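Local coordinates for putative ABC-transporter ATP-binding protein (Alicyclobacillus acidocaldarius, PDB 1Z47) that probably hydrolyses ATP to power a sulfate importer, serving as the nucleotide-binding subunit of an ABC transporter, at residues S30-I38 / H220-G228; I38-G48 / H192-T203. All coordinates share one frame; numbering follows the deposited sequence.

Contact 1 of 2, residues S30-I38 / H220-G228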
loop_
_atom_site.group_PDB
_atom_site.type_symbol
_atom_site.label_atom_id
_atom_site.label_comp_id
_atom_site.label_asym_id
_atom_site.label_seq_id
_atom_site.Cartn_x
_atom_site.Cartn_y
_atom_site.Cartn_z
ATOM N N SER B 30 22.054 5.908 -10.166
ATOM C CA SER B 30 22.517 6.604 -11.376
ATOM C C SER B 30 21.361 7.279 -12.111
ATOM O O SER B 30 20.228 6.772 -12.132
ATOM C CB SER B 30 23.188 5.651 -12.382
ATOM O OG SER B 30 24.355 5.035 -11.863
ATOM N N VAL B 31 21.673 8.422 -12.718
ATOM C CA VAL B 31 20.729 9.196 -13.515
ATOM C C VAL B 31 21.469 9.220 -14.851
ATOM O O VAL B 31 22.578 9.765 -14.939
ATOM C CB VAL B 31 20.566 10.624 -12.947
ATOM C CG1 VAL B 31 19.555 11.403 -13.773
ATOM C CG2 VAL B 31 20.102 10.544 -11.483
ATOM N N ARG B 32 20.866 8.641 -15.882
ATOM C CA ARG B 32 21.544 8.503 -17.162
ATOM C C ARG B 32 21.132 9.380 -18.346
ATOM O O ARG B 32 20.593 8.882 -19.336
ATOM C CB ARG B 32 21.498 7.014 -17.545
ATOM C CG ARG B 32 22.032 6.106 -16.440
ATOM C CD ARG B 32 21.932 4.609 -16.782
ATOM N NE ARG B 32 22.294 3.753 -15.647
ATOM C CZ ARG B 32 23.537 3.485 -15.255
ATOM N NH1 ARG B 32 24.583 3.998 -15.903
ATOM N NH2 ARG B 32 23.739 2.708 -14.200
ATOM N N GLY B 33 21.415 10.683 -18.247
ATOM C CA GLY B 33 21.086 11.601 -19.327
ATOM C C GLY B 33 19.611 11.891 -19.385
ATOM O O GLY B 33 18.916 11.490 -20.327
ATOM N N VAL B 34 19.124 12.614 -18.385
ATOM C CA VAL B 34 17.703 12.903 -18.310
ATOM C C VAL B 34 17.301 14.344 -18.598
ATOM O O VAL B 34 17.999 15.276 -18.216
ATOM C CB VAL B 34 17.179 12.474 -16.913
ATOM C CG1 VAL B 34 15.727 12.912 -16.714
ATOM C CG2 VAL B 34 17.320 10.954 -16.779
ATOM N N SER B 35 16.167 14.504 -19.275
ATOM C CA SER B 35 15.626 15.821 -19.592
ATOM C C SER B 35 14.105 15.806 -19.476
ATOM O O SER B 35 13.444 14.901 -19.976
ATOM C CB SER B 35 16.016 16.244 -21.012
ATOM O OG SER B 35 17.422 16.358 -21.125
ATOM N N PHE B 36 13.545 16.804 -18.802
ATOM C CA PHE B 36 12.102 16.895 -18.654
ATOM C C PHE B 36 11.761 18.305 -18.236
ATOM O O PHE B 36 12.618 19.057 -17.782
ATOM C CB PHE B 36 11.578 15.898 -17.597
ATOM C CG PHE B 36 12.225 16.038 -16.238
ATOM C CD1 PHE B 36 11.887 17.092 -15.393
ATOM C CD2 PHE B 36 13.192 15.127 -15.815
ATOM C CE1 PHE B 36 12.503 17.238 -14.142
ATOM C CE2 PHE B 36 13.817 15.261 -14.567
ATOM C CZ PHE B 36 13.470 16.322 -13.729
ATOM N N GLN B 37 10.498 18.658 -18.388
ATOM C CA GLN B 37 10.053 19.981 -18.001
ATOM C C GLN B 37 8.809 19.839 -17.148
ATOM O O GLN B 37 7.801 19.283 -17.598
ATOM C CB GLN B 37 9.710 20.815 -19.233
ATOM C CG GLN B 37 10.767 20.825 -20.322
ATOM C CD GLN B 37 10.453 21.851 -21.397
ATOM O OE1 GLN B 37 10.662 23.051 -21.204
ATOM N NE2 GLN B 37 9.928 21.388 -22.525
ATOM N N ILE B 38 8.879 20.340 -15.919
ATOM C CA ILE B 38 7.732 20.296 -15.018
ATOM C C ILE B 38 7.058 21.674 -15.041
ATOM O O ILE B 38 7.727 22.704 -14.918
ATOM C CB ILE B 38 8.180 19.930 -13.580
ATOM C CG1 ILE B 38 8.611 18.453 -13.544
ATOM C CG2 ILE B 38 7.052 20.166 -12.597
ATOM C CD1 ILE B 38 9.193 18.003 -12.206
ATOM N N HIS B 220 13.426 4.079 -14.657
ATOM C CA HIS B 220 13.888 2.697 -14.709
ATOM C C HIS B 220 15.355 2.702 -15.133
ATOM O O HIS B 220 15.718 3.238 -16.185
ATOM C CB HIS B 220 13.051 1.899 -15.704
ATOM C CG HIS B 220 13.364 0.434 -15.726
ATOM N ND1 HIS B 220 13.688 -0.241 -16.886
ATOM C CD2 HIS B 220 13.351 -0.495 -14.742
ATOM C CE1 HIS B 220 13.857 -1.523 -16.614
ATOM N NE2 HIS B 220 13.657 -1.705 -15.321
ATOM N N GLU B 221 16.199 2.137 -14.284
ATOM C CA GLU B 221 17.613 2.048 -14.584
ATOM C C GLU B 221 18.204 3.399 -14.925
ATOM O O GLU B 221 19.098 3.487 -15.772
ATOM C CB GLU B 221 17.848 1.088 -15.755
ATOM C CG GLU B 221 17.773 -0.388 -15.404
ATOM C CD GLU B 221 18.024 -1.283 -16.622
ATOM O OE1 GLU B 221 18.941 -0.977 -17.420
ATOM O OE2 GLU B 221 17.312 -2.296 -16.781
ATOM N N GLY B 222 17.688 4.450 -14.285
ATOM C CA GLY B 222 18.218 5.780 -14.511
ATOM C C GLY B 222 17.715 6.522 -15.735
ATOM O O GLY B 222 18.210 7.599 -16.031
ATOM N N ASN B 223 16.745 5.959 -16.448
ATOM C CA ASN B 223 16.192 6.611 -17.630
ATOM C C ASN B 223 14.696 6.855 -17.438
ATOM O O ASN B 223 14.013 6.120 -16.709
ATOM C CB ASN B 223 16.353 5.733 -18.887
ATOM C CG ASN B 223 17.689 5.043 -18.964
ATOM O OD1 ASN B 223 17.757 3.808 -18.985
ATOM N ND2 ASN B 223 18.770 5.823 -19.007
ATOM N N VAL B 224 14.190 7.874 -18.120
ATOM C CA VAL B 224 12.782 8.189 -18.074
ATOM C C VAL B 224 12.063 7.284 -19.079
ATOM O O VAL B 224 12.289 7.377 -20.285
ATOM C CB VAL B 224 12.539 9.654 -18.460
ATOM C CG1 VAL B 224 11.067 9.944 -18.525
ATOM C CG2 VAL B 224 13.227 10.555 -17.469
ATOM N N GLU B 225 11.191 6.415 -18.586
ATOM C CA GLU B 225 10.444 5.510 -19.440
ATOM C C GLU B 225 9.262 6.242 -20.051
ATOM O O GLU B 225 8.927 6.041 -21.216
ATOM C CB GLU B 225 9.944 4.314 -18.629
ATOM C CG GLU B 225 11.060 3.439 -18.070
ATOM C CD GLU B 225 11.612 2.480 -19.108
ATOM O OE1 GLU B 225 10.795 1.916 -19.844
ATOM O OE2 GLU B 225 12.845 2.282 -19.176
ATOM N N GLN B 226 8.615 7.084 -19.254
ATOM C CA GLN B 226 7.466 7.852 -19.731
ATOM C C GLN B 226 7.160 8.969 -18.737
ATOM O O GLN B 226 7.518 8.893 -17.564
ATOM C CB GLN B 226 6.243 6.937 -19.931
ATOM C CG GLN B 226 4.944 7.661 -20.298
ATOM C CD GLN B 226 3.869 6.747 -20.853
ATOM O OE1 GLN B 226 3.830 5.542 -20.565
ATOM N NE2 GLN B 226 2.971 7.317 -21.641
ATOM N N PHE B 227 6.525 10.016 -19.229
ATOM C CA PHE B 227 6.168 11.159 -18.403
ATOM C C PHE B 227 4.788 11.566 -18.887
ATOM O O PHE B 227 4.646 12.158 -19.954
ATOM C CB PHE B 227 7.210 12.267 -18.612
ATOM C CG PHE B 227 7.018 13.474 -17.728
ATOM C CD1 PHE B 227 6.548 13.339 -16.416
ATOM C CD2 PHE B 227 7.333 14.746 -18.203
ATOM C CE1 PHE B 227 6.395 14.462 -15.591
ATOM C CE2 PHE B 227 7.181 15.873 -17.386
ATOM C CZ PHE B 227 6.710 15.725 -16.078
ATOM N N GLY B 228 3.762 11.194 -18.129
ATOM C CA GLY B 228 2.405 11.506 -18.521
ATOM C C GLY B 228 1.414 11.498 -17.371
ATOM O O GLY B 228 1.786 11.261 -16.218
#
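G222 fits closely against the backbone of S30 to R32, and this is the tight end of the contact. Its CA lies 3.3 Å from S30 O, and its carbonyl accepts a nearly straight hydrogen bond from R32, with R32 N to G222 O at 2.9 Å and 166° at the hydrogen. A CB on G222 would run into S30 O and R32 CG. The residue also has positive phi, as the second of the two central positions in the type I' turn from H220 to N223. V31 turns its side chain away from G222, onto T56 and I57 of helix 54-62. A little further along, the valines V34 and V224 meet at about a right angle, methyl against methyl, with V34 CG1 3.5 Å from V224 CG2; L217 and L219 of strand 215-220 back V224. In the ABC ATPase fold this is where the antiparallel beta subdomain, carrying 31-32 and 34-38, leans on the outermost hairpin strand of the nucleotide-binding core. Strands 34-38 and 223-228 belong to different sheets, and their axes run 49° apart, 7.4 Å at closest. A second packed point is the F227 ring, whose CG is anti to the backbone N (chi1 -175°), which carries the ring edge up to Q37 O, 3.5 Å from F227 CE2. That carbonyl is hydrogen-bonded to R215, while I38 CG1 stands 4.2 Å from F227 CZ. Towards solvent, around R32, the fit is slacker. The R32 chain runs extended from CG to NE past the turn and brings the guanidinium edge to E221 O, but the bond from R32 NE is weak, at 3.2 Å. R32 CB passes 3.3 Å from N223 ND2, the guanidinium and amide planes being steeply inclined.

Contact 2 of 2, residues I38-G48 / H192-T203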
loop_
_atom_site.group_PDB
_atom_site.type_symbol
_atom_site.label_atom_id
_atom_site.label_comp_id
_atom_site.label_asym_id
_atom_site.label_seq_id
_atom_site.Cartn_x
_atom_site.Cartn_y
_atom_site.Cartn_z
ATOM N N ILE B 38 8.879 20.340 -15.919
ATOM C CA ILE B 38 7.732 20.296 -15.018
ATOM C C ILE B 38 7.058 21.674 -15.041
ATOM O O ILE B 38 7.727 22.704 -14.918
ATOM C CB ILE B 38 8.180 19.930 -13.580
ATOM C CG1 ILE B 38 8.611 18.453 -13.544
ATOM C CG2 ILE B 38 7.052 20.166 -12.597
ATOM C CD1 ILE B 38 9.193 18.003 -12.206
ATOM N N ARG B 39 5.737 21.680 -15.208
ATOM C CA ARG B 39 4.958 22.918 -15.265
ATOM C C ARG B 39 4.759 23.609 -13.905
ATOM O O ARG B 39 4.802 22.976 -12.838
ATOM C CB ARG B 39 3.588 22.634 -15.890
ATOM C CG ARG B 39 3.643 21.783 -17.163
ATOM C CD ARG B 39 2.259 21.584 -17.775
ATOM N NE ARG B 39 1.835 22.747 -18.559
ATOM C CZ ARG B 39 0.619 22.909 -19.074
ATOM N NH1 ARG B 39 0.338 24.001 -19.771
ATOM N NH2 ARG B 39 -0.323 21.989 -18.888
ATOM N N GLU B 40 4.538 24.921 -13.947
ATOM C CA GLU B 40 4.324 25.683 -12.721
ATOM C C GLU B 40 3.028 25.251 -12.021
ATOM O O GLU B 40 1.975 25.076 -12.661
ATOM C CB GLU B 40 4.300 27.195 -13.033
ATOM C CG GLU B 40 5.663 27.746 -13.500
ATOM C CD GLU B 40 5.664 29.254 -13.793
ATOM O OE1 GLU B 40 5.495 30.067 -12.852
ATOM O OE2 GLU B 40 5.845 29.628 -14.974
ATOM N N GLY B 41 3.120 25.058 -10.703
ATOM C CA GLY B 41 1.957 24.664 -9.927
ATOM C C GLY B 41 1.582 23.205 -10.106
ATOM O O GLY B 41 0.522 22.754 -9.669
ATOM N N GLU B 42 2.454 22.448 -10.749
ATOM C CA GLU B 42 2.149 21.042 -10.970
ATOM C C GLU B 42 2.687 20.197 -9.820
ATOM O O GLU B 42 3.662 20.575 -9.169
ATOM C CB GLU B 42 2.791 20.574 -12.282
ATOM C CG GLU B 42 2.221 19.295 -12.813
ATOM C CD GLU B 42 2.826 18.883 -14.148
ATOM O OE1 GLU B 42 2.161 18.100 -14.854
ATOM O OE2 GLU B 42 3.953 19.327 -14.478
ATOM N N MET B 43 2.045 19.060 -9.572
ATOM C CA MET B 43 2.527 18.141 -8.545
ATOM C C MET B 43 3.040 16.915 -9.310
ATOM O O MET B 43 2.245 16.192 -9.885
ATOM C CB MET B 43 1.392 17.710 -7.620
ATOM C CG MET B 43 1.804 16.629 -6.623
ATOM S SD MET B 43 0.748 16.673 -5.182
ATOM C CE MET B 43 1.858 17.454 -4.006
ATOM N N VAL B 44 4.348 16.685 -9.314
ATOM C CA VAL B 44 4.876 15.526 -10.055
ATOM C C VAL B 44 5.397 14.404 -9.165
ATOM O O VAL B 44 6.119 14.659 -8.200
ATOM C CB VAL B 44 6.027 15.942 -10.998
ATOM C CG1 VAL B 44 6.779 14.695 -11.525
ATOM C CG2 VAL B 44 5.461 16.774 -12.161
ATOM N N GLY B 45 5.035 13.169 -9.507
ATOM C CA GLY B 45 5.517 12.024 -8.759
ATOM C C GLY B 45 6.667 11.352 -9.510
ATOM O O GLY B 45 6.561 11.053 -10.704
ATOM N N LEU B 46 7.780 11.149 -8.828
ATOM C CA LEU B 46 8.901 10.474 -9.443
ATOM C C LEU B 46 8.678 9.012 -9.005
ATOM O O LEU B 46 8.932 8.630 -7.853
ATOM C CB LEU B 46 10.224 11.020 -8.921
ATOM C CG LEU B 46 10.519 12.530 -9.050
ATOM C CD1 LEU B 46 11.845 12.816 -8.401
ATOM C CD2 LEU B 46 10.574 12.952 -10.518
ATOM N N LEU B 47 8.185 8.211 -9.942
ATOM C CA LEU B 47 7.877 6.804 -9.679
ATOM C C LEU B 47 8.864 5.810 -10.293
ATOM O O LEU B 47 9.066 5.796 -11.513
ATOM C CB LEU B 47 6.463 6.521 -10.192
ATOM C CG LEU B 47 5.971 5.073 -10.247
ATOM C CD1 LEU B 47 5.964 4.455 -8.838
ATOM C CD2 LEU B 47 4.566 5.047 -10.840
ATOM N N GLY B 48 9.455 4.970 -9.448
ATOM C CA GLY B 48 10.389 3.966 -9.924
ATOM C C GLY B 48 10.868 2.990 -8.849
ATOM O O GLY B 48 10.628 3.190 -7.651
ATOM N N HIS B 192 -1.241 21.470 -1.306
ATOM C CA HIS B 192 -0.654 21.833 -2.592
ATOM C C HIS B 192 -1.606 22.661 -3.461
ATOM O O HIS B 192 -1.222 23.675 -4.027
ATOM C CB HIS B 192 -0.271 20.580 -3.380
ATOM C CG HIS B 192 0.098 20.860 -4.802
ATOM N ND1 HIS B 192 1.377 21.203 -5.187
ATOM C CD2 HIS B 192 -0.650 20.853 -5.932
ATOM C CE1 HIS B 192 1.404 21.392 -6.496
ATOM N NE2 HIS B 192 0.188 21.187 -6.973
ATOM N N ASP B 193 -2.838 22.201 -3.587
ATOM C CA ASP B 193 -3.793 22.901 -4.406
ATOM C C ASP B 193 -4.065 24.272 -3.842
ATOM O O ASP B 193 -4.364 25.210 -4.583
ATOM C CB ASP B 193 -5.076 22.081 -4.513
ATOM C CG ASP B 193 -4.871 20.824 -5.336
ATOM O OD1 ASP B 193 -5.731 19.917 -5.313
ATOM O OD2 ASP B 193 -3.829 20.760 -6.012
ATOM N N GLU B 194 -3.938 24.393 -2.530
ATOM C CA GLU B 194 -4.180 25.673 -1.886
ATOM C C GLU B 194 -3.024 26.641 -2.088
ATOM O O GLU B 194 -3.225 27.751 -2.569
ATOM C CB GLU B 194 -4.419 25.482 -0.390
ATOM C CG GLU B 194 -4.777 26.774 0.307
ATOM C CD GLU B 194 -6.086 27.335 -0.207
ATOM O OE1 GLU B 194 -6.354 28.540 0.006
ATOM O OE2 GLU B 194 -6.849 26.560 -0.824
ATOM N N MET B 195 -1.813 26.224 -1.730
ATOM C CA MET B 195 -0.651 27.091 -1.851
ATOM C C MET B 195 -0.220 27.388 -3.287
ATOM O O MET B 195 0.578 28.294 -3.510
ATOM C CB MET B 195 0.535 26.510 -1.082
ATOM C CG MET B 195 0.292 26.265 0.409
ATOM S SD MET B 195 -0.140 27.736 1.358
ATOM C CE MET B 195 1.328 28.743 1.135
ATOM N N GLY B 196 -0.728 26.618 -4.245
ATOM C CA GLY B 196 -0.398 26.830 -5.646
ATOM C C GLY B 196 1.062 26.699 -6.039
ATOM O O GLY B 196 1.464 27.205 -7.082
ATOM N N VAL B 197 1.841 26.003 -5.215
ATOM C CA VAL B 197 3.271 25.784 -5.432
ATOM C C VAL B 197 3.525 24.659 -6.448
ATOM O O VAL B 197 2.588 24.071 -6.974
ATOM C CB VAL B 197 3.938 25.410 -4.090
ATOM C CG1 VAL B 197 5.453 25.447 -4.192
ATOM C CG2 VAL B 197 3.462 26.356 -3.013
ATOM N N THR B 198 4.797 24.395 -6.737
ATOM C CA THR B 198 5.214 23.326 -7.652
ATOM C C THR B 198 5.744 22.224 -6.721
ATOM O O THR B 198 6.632 22.475 -5.910
ATOM C CB THR B 198 6.367 23.795 -8.579
ATOM O OG1 THR B 198 5.913 24.889 -9.392
ATOM C CG2 THR B 198 6.842 22.643 -9.485
ATOM N N SER B 199 5.222 21.008 -6.838
ATOM C CA SER B 199 5.659 19.946 -5.940
ATOM C C SER B 199 6.131 18.669 -6.644
ATOM O O SER B 199 5.551 18.257 -7.644
ATOM C CB SER B 199 4.510 19.592 -4.989
ATOM O OG SER B 199 4.131 20.689 -4.178
ATOM N N VAL B 200 7.175 18.058 -6.098
ATOM C CA VAL B 200 7.732 16.817 -6.644
ATOM C C VAL B 200 7.907 15.845 -5.467
ATOM O O VAL B 200 8.456 16.222 -4.428
ATOM C CB VAL B 200 9.133 17.022 -7.277
ATOM C CG1 VAL B 200 9.529 15.768 -8.089
ATOM C CG2 VAL B 200 9.141 18.253 -8.188
ATOM N N PHE B 201 7.466 14.599 -5.626
ATOM C CA PHE B 201 7.628 13.640 -4.535
ATOM C C PHE B 201 8.162 12.331 -5.103
ATOM O O PHE B 201 7.973 12.032 -6.276
ATOM C CB PHE B 201 6.298 13.430 -3.795
ATOM C CG PHE B 201 5.222 12.786 -4.622
ATOM C CD1 PHE B 201 5.015 11.401 -4.575
ATOM C CD2 PHE B 201 4.382 13.566 -5.419
ATOM C CE1 PHE B 201 3.982 10.818 -5.305
ATOM C CE2 PHE B 201 3.352 13.005 -6.155
ATOM C CZ PHE B 201 3.141 11.620 -6.103
ATOM N N VAL B 202 8.849 11.576 -4.261
ATOM C CA VAL B 202 9.452 10.305 -4.654
ATOM C C VAL B 202 8.566 9.170 -4.165
ATOM O O VAL B 202 8.003 9.248 -3.071
ATOM C CB VAL B 202 10.866 10.184 -4.022
ATOM C CG1 VAL B 202 11.333 8.730 -4.006
ATOM C CG2 VAL B 202 11.867 11.070 -4.818
ATOM N N THR B 203 8.432 8.120 -4.970
ATOM C CA THR B 203 7.605 6.990 -4.558
ATOM C C THR B 203 7.849 5.707 -5.366
ATOM O O THR B 203 8.170 5.745 -6.554
ATOM C CB THR B 203 6.099 7.358 -4.628
ATOM O OG1 THR B 203 5.318 6.289 -4.088
ATOM C CG2 THR B 203 5.674 7.611 -6.046
#
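From M43 opposite S199 to L47 opposite T203, strands 43-47 and 198-203 run parallel, 18° apart with their axes 4.5 Å apart at closest, and hydrogen bonds zip them together from E42 O to G48 N. Before the ladder begins, T198 OG1 accepts G41 N at 3.1 Å, tying the R39 to E42 turn to the start of the other strand; T14 holds the same hydroxyl. H192, near the end of helix 178-195, uses both ring nitrogens: ND1 lies 3.0 Å from S199 OG in a hydrogen bond, while NE2 gives a weak, bent one to G41 O at 3.1 Å. These bonds hold the H192 ring, and M43 runs past one of its faces in the opposite direction, M43 CB 3.9 Å from the H192 centroid in a CH-pi contact and SD over the same face in a sulfur-aromatic one. The methionine chain then bends at its last torsion, which brings M43 CE to within 3.5 Å of S199 CB. Further along the strand, on the face of M43 and S199, F201 has CG between its backbone N and carbonyl carbon (chi1 65°), and this swings the ring across onto the neighbouring strand. G45 CA sits over the ring face, 3.6 Å from the F201 centroid, where a side chain would strike CZ, and M43 CG comes in at the ring edge. An alanine in place of F201 would probably strip G45 of its aromatic cover and open a gap beside M43 CG. On the other side of the sheet, L46 CG packs 3.5 Å from V200 CG1, backed by I57 and L58 of helix 54-62. Strand 198-203 stands between 166-170 and 43-47, which leads into the probable Walker A P-loop at G48: the strand order of ASCE-class P-loop ATPases, including ABC ATPases.

The segments come along the chain as 30-38, 38-48, 192-203 and 220-228, so contact 2 falls between the two halves of contact 1, and I38 belongs to both. Their centres lie 16 Å apart. Contact 2 pairs two inner strands of the six-stranded mixed sheet; contact 1 reaches that sheet at its outermost strand, 223-228, and brings the antiparallel sheet against it. Strand 215-220 separates 223-228 from 43-47, yet the contacts still touch, F227 CE1 packing 4.1 Å from V44 CG1. Contact 1 fastens the beta subdomain to the core, and contact 2 builds the core itself, with helix 54-62, after the probable P-loop, touched by both.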